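Local structure of adhesin LabA (6GMM) at residues N135-A144 against N159-N167; L192-N203 against I242-A253. The protein probably mediates attachment of Helicobacter pylori to the gastric mucosa as an adhesin for glycans carrying the LacdiNAc motif. One frame throughout, in Å; residues are numbered along the deposited sequence.

Overall arrangement
From the N terminus, the chain first runs through helices 4-28, 32-50 and 57-76 before it reaches helix 128-145. Contact 1 closes the short loop that follows this helix, bringing strand 161-165, one half of a two-stranded antiparallel sheet with strand 181-185, back against residues 135-144. The second strand leads into helix 188-205, where contact 2 opens; it closes a longer loop when helix 239-264 returns antiparallel. The two loops thus come in series, neither enclosing the other. The centres of the two contacts lie about 17 Å apart, and helix 188-205 packs against helix 128-145, Ile198 CD1 lying 3.6 Å from Ile141 CD1. Contact 1 fastens the small sheet to helix 128-145, while contact 2 pairs two helices.

Contact 1 of 2, residues N135-A144 against N159-N167; sequences NKAYQIIQKA and NTELKFTIN
Lys143 reaches out from helix 128-145 to cover Phe164 on the first strand of a two-stranded antiparallel hairpin sheet, whose partner strand is 181-185. The helix packs across the strand at 120°. Along the lysine, CB starts over the CD1 and CE1 side of the ring, 3.8 Å from Phe164 CE1. CG then stands almost exactly above the ring centre, 3.4 Å from the centroid and 4° off its normal, a well-centred CH-pi contact. A bend at chi2 (-73°) keeps the next carbons near the ring, with CE 4.0 Å from Phe164 CD2, and NZ finally leaves for a hydrogen bond with Thr346. Ile140 meets the same ring at its edge, its CG1 lying 3.7 Å from Phe164 CZ, while its CG2 touches Leu162 CD2. The other leucine methyl, CD1, lies against the helix backbone at Lys143 O and Ala144 CA. The contact is largely apolar, without direct hydrogen bonds between the segments. Ile166 CD1 packs on Lys136 CA and Gln139 CG. Beside it, Gln139 NE2 donates a nearly straight 3.0 Å bond to Asn135 OD1. Asn135 ND2 donates to a water that donates to OD1 of Asn167, a poorly ordered residue whose OD1 also accepts from His99 N.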
loop_
_atom_site.group_PDB
_atom_site.type_symbol
_atom_site.label_atom_id
_atom_site.label_comp_id
_atom_site.label_asym_id
_atom_site.label_seq_id
_atom_site.Cartn_x
_atom_site.Cartn_y
_atom_site.Cartn_z
ATOM N N ASN A 135 -8.498 -7.164 23.254
ATOM C CA ASN A 135 -8.713 -8.619 23.140
ATOM C C ASN A 135 -9.709 -9.012 22.046
ATOM O O ASN A 135 -9.455 -9.995 21.341
ATOM C CB ASN A 135 -9.149 -9.260 24.455
ATOM C CG ASN A 135 -9.260 -10.768 24.342
ATOM O OD1 ASN A 135 -8.250 -11.465 24.101
ATOM N ND2 ASN A 135 -10.517 -11.280 24.370
ATOM N N LYS A 136 -10.860 -8.277 21.944
ATOM C CA LYS A 136 -11.925 -8.591 20.989
ATOM C C LYS A 136 -11.357 -8.455 19.602
ATOM O O LYS A 136 -11.516 -9.356 18.782
ATOM C CB LYS A 136 -13.159 -7.685 21.192
ATOM C CG LYS A 136 -14.333 -7.995 20.266
ATOM C CD LYS A 136 -15.586 -7.257 20.711
ATOM C CE LYS A 136 -16.738 -7.449 19.756
ATOM N NZ LYS A 136 -18.022 -6.987 20.344
ATOM N N ALA A 137 -10.649 -7.342 19.364
ATOM C CA ALA A 137 -9.992 -7.048 18.105
ATOM C C ALA A 137 -8.993 -8.172 17.762
ATOM O O ALA A 137 -9.060 -8.719 16.664
ATOM C CB ALA A 137 -9.284 -5.714 18.191
ATOM N N TYR A 138 -8.124 -8.550 18.721
ATOM C CA TYR A 138 -7.125 -9.607 18.547
ATOM C C TYR A 138 -7.786 -10.952 18.180
ATOM O O TYR A 138 -7.320 -11.646 17.275
ATOM C CB TYR A 138 -6.272 -9.731 19.828
ATOM C CG TYR A 138 -5.323 -10.911 19.850
ATOM C CD1 TYR A 138 -4.065 -10.831 19.264
ATOM C CD2 TYR A 138 -5.667 -12.094 20.496
ATOM C CE1 TYR A 138 -3.164 -11.893 19.339
ATOM C CE2 TYR A 138 -4.791 -13.175 20.540
ATOM C CZ TYR A 138 -3.533 -13.062 19.978
ATOM O OH TYR A 138 -2.672 -14.123 20.043
ATOM N N GLN A 139 -8.882 -11.297 18.875
ATOM C CA GLN A 139 -9.586 -12.559 18.644
ATOM C C GLN A 139 -10.189 -12.626 17.273
ATOM O O GLN A 139 -10.140 -13.695 16.676
ATOM C CB GLN A 139 -10.625 -12.894 19.738
ATOM C CG GLN A 139 -10.081 -13.046 21.153
ATOM C CD GLN A 139 -9.040 -14.114 21.352
ATOM O OE1 GLN A 139 -9.023 -15.153 20.673
ATOM N NE2 GLN A 139 -8.169 -13.886 22.332
ATOM N N ILE A 140 -10.702 -11.489 16.736
ATOM C CA ILE A 140 -11.268 -11.448 15.371
ATOM C C ILE A 140 -10.173 -11.697 14.339
ATOM O O ILE A 140 -10.382 -12.469 13.398
ATOM C CB ILE A 140 -12.115 -10.173 15.077
ATOM C CG1 ILE A 140 -13.417 -10.188 15.932
ATOM C CG2 ILE A 140 -12.460 -10.103 13.592
ATOM C CD1 ILE A 140 -14.260 -8.824 16.053
ATOM N N ILE A 141 -9.009 -11.033 14.510
ATOM C CA ILE A 141 -7.857 -11.207 13.633
ATOM C C ILE A 141 -7.435 -12.667 13.618
ATOM O O ILE A 141 -7.309 -13.244 12.544
ATOM C CB ILE A 141 -6.677 -10.268 14.005
ATOM C CG1 ILE A 141 -7.085 -8.787 13.792
ATOM C CG2 ILE A 141 -5.424 -10.630 13.169
ATOM C CD1 ILE A 141 -6.125 -7.753 14.299
ATOM N N GLN A 142 -7.247 -13.268 14.807
ATOM C CA GLN A 142 -6.834 -14.661 14.935
ATOM C C GLN A 142 -7.831 -15.623 14.298
ATOM O O GLN A 142 -7.395 -16.499 13.556
ATOM C CB GLN A 142 -6.525 -15.020 16.400
ATOM C CG GLN A 142 -5.132 -14.547 16.815
ATOM C CD GLN A 142 -3.972 -15.325 16.205
ATOM O OE1 GLN A 142 -4.104 -16.183 15.321
ATOM N NE2 GLN A 142 -2.794 -15.045 16.685
ATOM N N LYS A 143 -9.169 -15.437 14.522
ATOM C CA LYS A 143 -10.186 -16.313 13.893
ATOM C C LYS A 143 -10.256 -16.109 12.386
ATOM O O LYS A 143 -10.508 -17.066 11.654
ATOM C CB LYS A 143 -11.584 -16.181 14.537
ATOM C CG LYS A 143 -11.627 -16.455 16.053
ATOM C CD LYS A 143 -11.485 -17.932 16.448
ATOM C CE LYS A 143 -11.467 -18.146 17.951
ATOM N NZ LYS A 143 -10.239 -17.603 18.607
ATOM N N ALA A 144 -10.009 -14.880 11.906
ATOM C CA ALA A 144 -10.046 -14.628 10.461
ATOM C C ALA A 144 -8.940 -15.355 9.710
ATOM O O ALA A 144 -9.150 -15.752 8.554
ATOM C CB ALA A 144 -9.961 -13.154 10.188
ATOM N N ASN A 159 -17.810 -10.348 1.132
ATOM C CA ASN A 159 -18.985 -10.782 1.884
ATOM C C ASN A 159 -18.861 -12.170 2.554
ATOM O O ASN A 159 -19.886 -12.790 2.865
ATOM C CB ASN A 159 -20.225 -10.691 1.007
ATOM C CG ASN A 159 -21.119 -9.559 1.452
ATOM O OD1 ASN A 159 -22.168 -9.773 2.076
ATOM N ND2 ASN A 159 -20.675 -8.321 1.224
ATOM N N THR A 160 -17.622 -12.640 2.825
ATOM C CA THR A 160 -17.444 -13.914 3.536
ATOM C C THR A 160 -17.692 -13.660 5.034
ATOM O O THR A 160 -17.044 -12.788 5.609
ATOM C CB THR A 160 -16.079 -14.560 3.223
ATOM O OG1 THR A 160 -16.008 -14.800 1.816
ATOM C CG2 THR A 160 -15.872 -15.889 3.972
ATOM N N GLU A 161 -18.653 -14.390 5.642
ATOM C CA GLU A 161 -19.032 -14.244 7.055
ATOM C C GLU A 161 -18.030 -14.886 8.013
ATOM O O GLU A 161 -17.555 -16.007 7.779
ATOM C CB GLU A 161 -20.448 -14.816 7.299
ATOM C CG GLU A 161 -20.992 -14.627 8.713
ATOM C CD GLU A 161 -22.176 -15.502 9.088
ATOM O OE1 GLU A 161 -23.215 -14.938 9.503
ATOM O OE2 GLU A 161 -22.064 -16.749 8.993
ATOM N N LEU A 162 -17.738 -14.167 9.109
ATOM C CA LEU A 162 -16.908 -14.625 10.214
ATOM C C LEU A 162 -17.823 -14.703 11.449
ATOM O O LEU A 162 -18.399 -13.688 11.863
ATOM C CB LEU A 162 -15.707 -13.693 10.463
ATOM C CG LEU A 162 -14.654 -14.217 11.451
ATOM C CD1 LEU A 162 -13.861 -15.395 10.872
ATOM C CD2 LEU A 162 -13.709 -13.121 11.856
ATOM N N LYS A 163 -18.012 -15.923 11.983
ATOM C CA LYS A 163 -18.907 -16.151 13.120
ATOM C C LYS A 163 -18.321 -17.100 14.178
ATOM O O LYS A 163 -18.065 -18.274 13.894
ATOM C CB LYS A 163 -20.282 -16.641 12.625
ATOM C CG LYS A 163 -21.414 -16.434 13.622
ATOM C CD LYS A 163 -22.754 -16.933 13.082
ATOM C CE LYS A 163 -22.973 -18.421 13.247
ATOM N NZ LYS A 163 -24.272 -18.854 12.665
ATOM N N PHE A 164 -18.138 -16.587 15.403
ATOM C CA PHE A 164 -17.592 -17.332 16.542
ATOM C C PHE A 164 -17.991 -16.679 17.862
ATOM O O PHE A 164 -18.269 -15.480 17.908
ATOM C CB PHE A 164 -16.051 -17.467 16.456
ATOM C CG PHE A 164 -15.304 -16.159 16.601
ATOM C CD1 PHE A 164 -15.177 -15.288 15.528
ATOM C CD2 PHE A 164 -14.732 -15.796 17.816
ATOM C CE1 PHE A 164 -14.518 -14.066 15.676
ATOM C CE2 PHE A 164 -14.062 -14.576 17.958
ATOM C CZ PHE A 164 -13.950 -13.725 16.885
ATOM N N THR A 165 -17.946 -17.466 18.939
ATOM C CA THR A 165 -18.234 -17.042 20.313
ATOM C C THR A 165 -16.921 -16.790 21.046
ATOM O O THR A 165 -16.004 -17.620 21.000
ATOM C CB THR A 165 -19.096 -18.097 21.011
ATOM O OG1 THR A 165 -20.327 -18.220 20.305
ATOM C CG2 THR A 165 -19.391 -17.760 22.467
ATOM N N ILE A 166 -16.828 -15.624 21.689
ATOM C CA ILE A 166 -15.702 -15.226 22.528
ATOM C C ILE A 166 -16.000 -15.773 23.948
ATOM O O ILE A 166 -17.177 -15.807 24.325
ATOM C CB ILE A 166 -15.569 -13.678 22.486
ATOM C CG1 ILE A 166 -14.117 -13.237 22.600
ATOM C CG2 ILE A 166 -16.464 -12.955 23.507
ATOM C CD1 ILE A 166 -13.842 -11.957 21.904
ATOM N N ASN A 167 -14.959 -16.238 24.698
ATOM C CA ASN A 167 -15.023 -16.757 26.090
ATOM C C ASN A 167 -16.336 -17.462 26.491
ATOM O O ASN A 167 -16.502 -18.665 26.293
ATOM C CB ASN A 167 -14.730 -15.630 27.099
ATOM C CG ASN A 167 -13.464 -14.842 26.836
ATOM O OD1 ASN A 167 -12.386 -15.400 26.616
ATOM N ND2 ASN A 167 -13.558 -13.519 26.882
HETATM O O HOH W 1 -10.948 -14.167 24.456
#

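Contact 2 of 2, residues L192-N203 against I242-A253; sequences LEQASTIITTLN and ISAIQDMIKNAA
Ile199 and Ile249 interlock as reciprocal knobs-into-holes between two antiparallel helices of the bundle, 188-205 and 239-264, whose segment axes approach to 10.0 Å at a crossing angle of -160°. Ile199 projects into the hole formed by Ile242, Ile245, Gln246 and Ile249. Ile199 and Ile242 lie alongside each other, pointing opposite ways, the two CG2 methyls 3.6 Å apart, but Ile199 is at about a right angle to Ile245, whose CG2 touches Ile199 CD1. In return, Ile249 is the knob set among Leu192, Ala195, Ser196 and Ile199. With CG1 anti to the carbonyl carbon (chi1 -73°) and the chain extended beyond it, CD1 rests 3.6 Å from Ala195 O, and CG2 faces Leu192 O. Where segment 192-203 starts and 242-253 ends, Leu192 places CD1 against Ala253 CA and CD2 on Ala252 CB; helix 57-76 covers Leu192 and Ala195 through Ala65 and Ala69. At a more exposed margin, Gln246 runs alongside Ile199 in the reverse sense, its CD 3.6 Å from Ile199 CG2. The bend at chi2 (-81°) carries the amide toward Thr200, with OE1 3.4 Å from Thr200 OG1. That hydroxyl donates to Ser196 O at 2.7 Å from above the carbonyl plane, while Thr200 N bonds the same oxygen.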
loop_
_atom_site.group_PDB
_atom_site.type_symbol
_atom_site.label_atom_id
_atom_site.label_comp_id
_atom_site.label_asym_id
_atom_site.label_seq_id
_atom_site.Cartn_x
_atom_site.Cartn_y
_atom_site.Cartn_z
ATOM N N LEU A 192 -8.515 -4.698 9.101
ATOM C CA LEU A 192 -7.671 -3.517 9.288
ATOM C C LEU A 192 -8.202 -2.600 10.388
ATOM O O LEU A 192 -7.407 -1.951 11.073
ATOM C CB LEU A 192 -7.470 -2.754 7.971
ATOM C CG LEU A 192 -6.499 -3.430 7.009
ATOM C CD1 LEU A 192 -6.629 -2.850 5.662
ATOM C CD2 LEU A 192 -5.028 -3.339 7.505
ATOM N N GLU A 193 -9.537 -2.579 10.585
ATOM C CA GLU A 193 -10.158 -1.811 11.655
ATOM C C GLU A 193 -9.783 -2.454 13.006
ATOM O O GLU A 193 -9.416 -1.739 13.958
ATOM C CB GLU A 193 -11.687 -1.722 11.466
ATOM C CG GLU A 193 -12.432 -1.100 12.652
ATOM C CD GLU A 193 -11.988 0.289 13.090
ATOM O OE1 GLU A 193 -11.777 1.157 12.210
ATOM O OE2 GLU A 193 -11.862 0.513 14.316
ATOM N N GLN A 194 -9.821 -3.822 13.057
ATOM C CA GLN A 194 -9.464 -4.605 14.237
ATOM C C GLN A 194 -8.021 -4.290 14.592
ATOM O O GLN A 194 -7.723 -4.010 15.750
ATOM C CB GLN A 194 -9.616 -6.122 13.986
ATOM C CG GLN A 194 -11.041 -6.651 13.812
ATOM C CD GLN A 194 -12.085 -5.809 14.492
ATOM O OE1 GLN A 194 -12.097 -5.627 15.718
ATOM N NE2 GLN A 194 -12.976 -5.264 13.692
ATOM N N ALA A 195 -7.144 -4.255 13.579
ATOM C CA ALA A 195 -5.724 -3.963 13.756
ATOM C C ALA A 195 -5.571 -2.545 14.313
ATOM O O ALA A 195 -4.681 -2.316 15.126
ATOM C CB ALA A 195 -5.013 -4.072 12.421
ATOM N N SER A 196 -6.436 -1.594 13.881
ATOM C CA SER A 196 -6.338 -0.203 14.346
ATOM C C SER A 196 -6.780 -0.076 15.772
ATOM O O SER A 196 -6.188 0.695 16.518
ATOM C CB SER A 196 -7.123 0.747 13.449
ATOM O OG SER A 196 -6.860 2.090 13.822
ATOM N N THR A 197 -7.797 -0.868 16.178
ATOM C CA THR A 197 -8.301 -0.895 17.541
ATOM C C THR A 197 -7.196 -1.313 18.497
ATOM O O THR A 197 -7.052 -0.685 19.556
ATOM C CB THR A 197 -9.525 -1.801 17.645
ATOM O OG1 THR A 197 -10.586 -1.202 16.903
ATOM C CG2 THR A 197 -9.979 -2.017 19.104
ATOM N N ILE A 198 -6.442 -2.377 18.159
ATOM C CA ILE A 198 -5.329 -2.844 18.990
ATOM C C ILE A 198 -4.357 -1.693 19.290
ATOM O O ILE A 198 -4.229 -1.328 20.434
ATOM C CB ILE A 198 -4.581 -4.032 18.335
ATOM C CG1 ILE A 198 -5.468 -5.305 18.272
ATOM C CG2 ILE A 198 -3.240 -4.291 19.064
ATOM C CD1 ILE A 198 -4.865 -6.432 17.450
ATOM N N ILE A 199 -3.750 -1.093 18.247
ATOM C CA ILE A 199 -2.726 -0.053 18.319
ATOM C C ILE A 199 -3.282 1.253 18.872
ATOM O O ILE A 199 -2.662 1.830 19.769
ATOM C CB ILE A 199 -1.986 0.131 16.949
ATOM C CG1 ILE A 199 -1.647 -1.235 16.278
ATOM C CG2 ILE A 199 -0.721 0.992 17.100
ATOM C CD1 ILE A 199 -0.521 -2.117 16.966
ATOM N N THR A 200 -4.448 1.714 18.366
ATOM C CA THR A 200 -5.053 2.959 18.866
ATOM C C THR A 200 -5.346 2.844 20.369
ATOM O O THR A 200 -4.904 3.733 21.110
ATOM C CB THR A 200 -6.255 3.394 18.022
ATOM O OG1 THR A 200 -5.835 3.409 16.649
ATOM C CG2 THR A 200 -6.753 4.778 18.395
ATOM N N THR A 201 -6.010 1.714 20.823
ATOM C CA THR A 201 -6.329 1.516 22.253
ATOM C C THR A 201 -5.045 1.435 23.085
ATOM O O THR A 201 -4.969 2.088 24.127
ATOM C CB THR A 201 -7.300 0.339 22.493
ATOM O OG1 THR A 201 -8.355 0.364 21.516
ATOM C CG2 THR A 201 -7.920 0.394 23.848
ATOM N N LEU A 202 -4.024 0.683 22.597
ATOM C CA LEU A 202 -2.727 0.545 23.273
ATOM C C LEU A 202 -2.072 1.903 23.463
ATOM O O LEU A 202 -1.609 2.222 24.553
ATOM C CB LEU A 202 -1.773 -0.313 22.425
ATOM C CG LEU A 202 -0.970 -1.447 23.082
ATOM C CD1 LEU A 202 0.228 -1.819 22.226
ATOM C CD2 LEU A 202 -0.510 -1.133 24.530
ATOM N N ASN A 203 -2.035 2.696 22.395
ATOM C CA ASN A 203 -1.380 3.990 22.368
ATOM C C ASN A 203 -2.019 5.013 23.284
ATOM O O ASN A 203 -1.279 5.668 24.025
ATOM C CB ASN A 203 -1.272 4.501 20.933
ATOM C CG ASN A 203 -0.427 5.737 20.790
ATOM O OD1 ASN A 203 0.771 5.764 21.126
ATOM N ND2 ASN A 203 -1.048 6.791 20.296
ATOM N N ILE A 242 4.789 1.624 17.326
ATOM C CA ILE A 242 3.369 2.007 17.234
ATOM C C ILE A 242 3.196 2.905 15.979
ATOM O O ILE A 242 2.297 2.672 15.179
ATOM C CB ILE A 242 2.927 2.743 18.529
ATOM C CG1 ILE A 242 2.881 1.773 19.745
ATOM C CG2 ILE A 242 1.605 3.509 18.348
ATOM C CD1 ILE A 242 2.976 2.480 21.088
ATOM N N SER A 243 4.079 3.904 15.809
ATOM C CA SER A 243 3.979 4.821 14.684
ATOM C C SER A 243 4.056 4.083 13.335
ATOM O O SER A 243 3.156 4.260 12.498
ATOM C CB SER A 243 5.013 5.940 14.779
ATOM O OG SER A 243 4.822 6.885 13.735
ATOM N N ALA A 244 5.077 3.198 13.175
ATOM C CA ALA A 244 5.283 2.411 11.956
ATOM C C ALA A 244 4.073 1.552 11.664
ATOM O O ALA A 244 3.672 1.444 10.517
ATOM C CB ALA A 244 6.506 1.529 12.107
ATOM N N ILE A 245 3.466 0.976 12.694
ATOM C CA ILE A 245 2.336 0.079 12.486
ATOM C C ILE A 245 1.083 0.849 12.098
ATOM O O ILE A 245 0.339 0.389 11.231
ATOM C CB ILE A 245 2.126 -0.883 13.689
ATOM C CG1 ILE A 245 3.394 -1.775 13.903
ATOM C CG2 ILE A 245 0.872 -1.738 13.448
ATOM C CD1 ILE A 245 3.376 -2.693 15.214
ATOM N N GLN A 246 0.857 2.017 12.723
ATOM C CA GLN A 246 -0.293 2.882 12.409
ATOM C C GLN A 246 -0.300 3.284 10.958
ATOM O O GLN A 246 -1.350 3.197 10.315
ATOM C CB GLN A 246 -0.313 4.134 13.301
ATOM C CG GLN A 246 -0.663 3.803 14.770
ATOM C CD GLN A 246 -2.146 3.640 15.032
ATOM O OE1 GLN A 246 -2.704 4.352 15.883
ATOM N NE2 GLN A 246 -2.807 2.636 14.388
ATOM N N ASP A 247 0.879 3.666 10.418
ATOM C CA ASP A 247 1.038 4.071 9.014
ATOM C C ASP A 247 0.851 2.843 8.087
ATOM O O ASP A 247 0.268 2.966 7.009
ATOM C CB ASP A 247 2.428 4.669 8.836
ATOM C CG ASP A 247 2.636 6.036 9.470
ATOM O OD1 ASP A 247 1.651 6.825 9.544
ATOM O OD2 ASP A 247 3.805 6.377 9.765
ATOM N N MET A 248 1.323 1.649 8.528
ATOM C CA MET A 248 1.167 0.393 7.789
ATOM C C MET A 248 -0.337 0.120 7.584
ATOM O O MET A 248 -0.770 -0.173 6.478
ATOM C CB MET A 248 1.785 -0.758 8.582
ATOM C CG MET A 248 3.262 -0.927 8.361
ATOM S SD MET A 248 3.934 -2.243 9.397
ATOM C CE MET A 248 3.369 -3.628 8.515
ATOM N N ILE A 249 -1.129 0.286 8.646
ATOM C CA ILE A 249 -2.584 0.104 8.631
ATOM C C ILE A 249 -3.237 1.148 7.687
ATOM O O ILE A 249 -4.108 0.792 6.882
ATOM C CB ILE A 249 -3.104 0.225 10.098
ATOM C CG1 ILE A 249 -2.725 -1.024 10.922
ATOM C CG2 ILE A 249 -4.624 0.526 10.159
ATOM C CD1 ILE A 249 -2.756 -0.822 12.515
ATOM N N LYS A 250 -2.805 2.431 7.813
ATOM C CA LYS A 250 -3.344 3.538 7.044
ATOM C C LYS A 250 -3.117 3.321 5.536
ATOM O O LYS A 250 -4.072 3.373 4.755
ATOM C CB LYS A 250 -2.812 4.885 7.582
ATOM C CG LYS A 250 -2.893 6.038 6.579
ATOM C CD LYS A 250 -2.550 7.391 7.209
ATOM C CE LYS A 250 -2.613 8.530 6.207
ATOM N NZ LYS A 250 -2.745 9.859 6.870
ATOM N N ASN A 251 -1.882 2.976 5.156
ATOM C CA ASN A 251 -1.504 2.690 3.773
ATOM C C ASN A 251 -2.198 1.434 3.213
ATOM O O ASN A 251 -2.795 1.515 2.150
ATOM C CB ASN A 251 0.018 2.632 3.630
ATOM C CG ASN A 251 0.678 4.001 3.607
ATOM O OD1 ASN A 251 0.326 4.871 2.818
ATOM N ND2 ASN A 251 1.672 4.226 4.455
ATOM N N ALA A 252 -2.176 0.302 3.920
ATOM C CA ALA A 252 -2.879 -0.917 3.448
ATOM C C ALA A 252 -4.421 -0.676 3.307
ATOM O O ALA A 252 -5.054 -1.318 2.475
ATOM C CB ALA A 252 -2.638 -2.077 4.412
ATOM N N ALA A 253 -5.009 0.214 4.148
ATOM C CA ALA A 253 -6.445 0.535 4.097
ATOM C C ALA A 253 -6.732 1.318 2.826
ATOM O O ALA A 253 -7.750 1.072 2.174
ATOM C CB ALA A 253 -6.872 1.341 5.321
#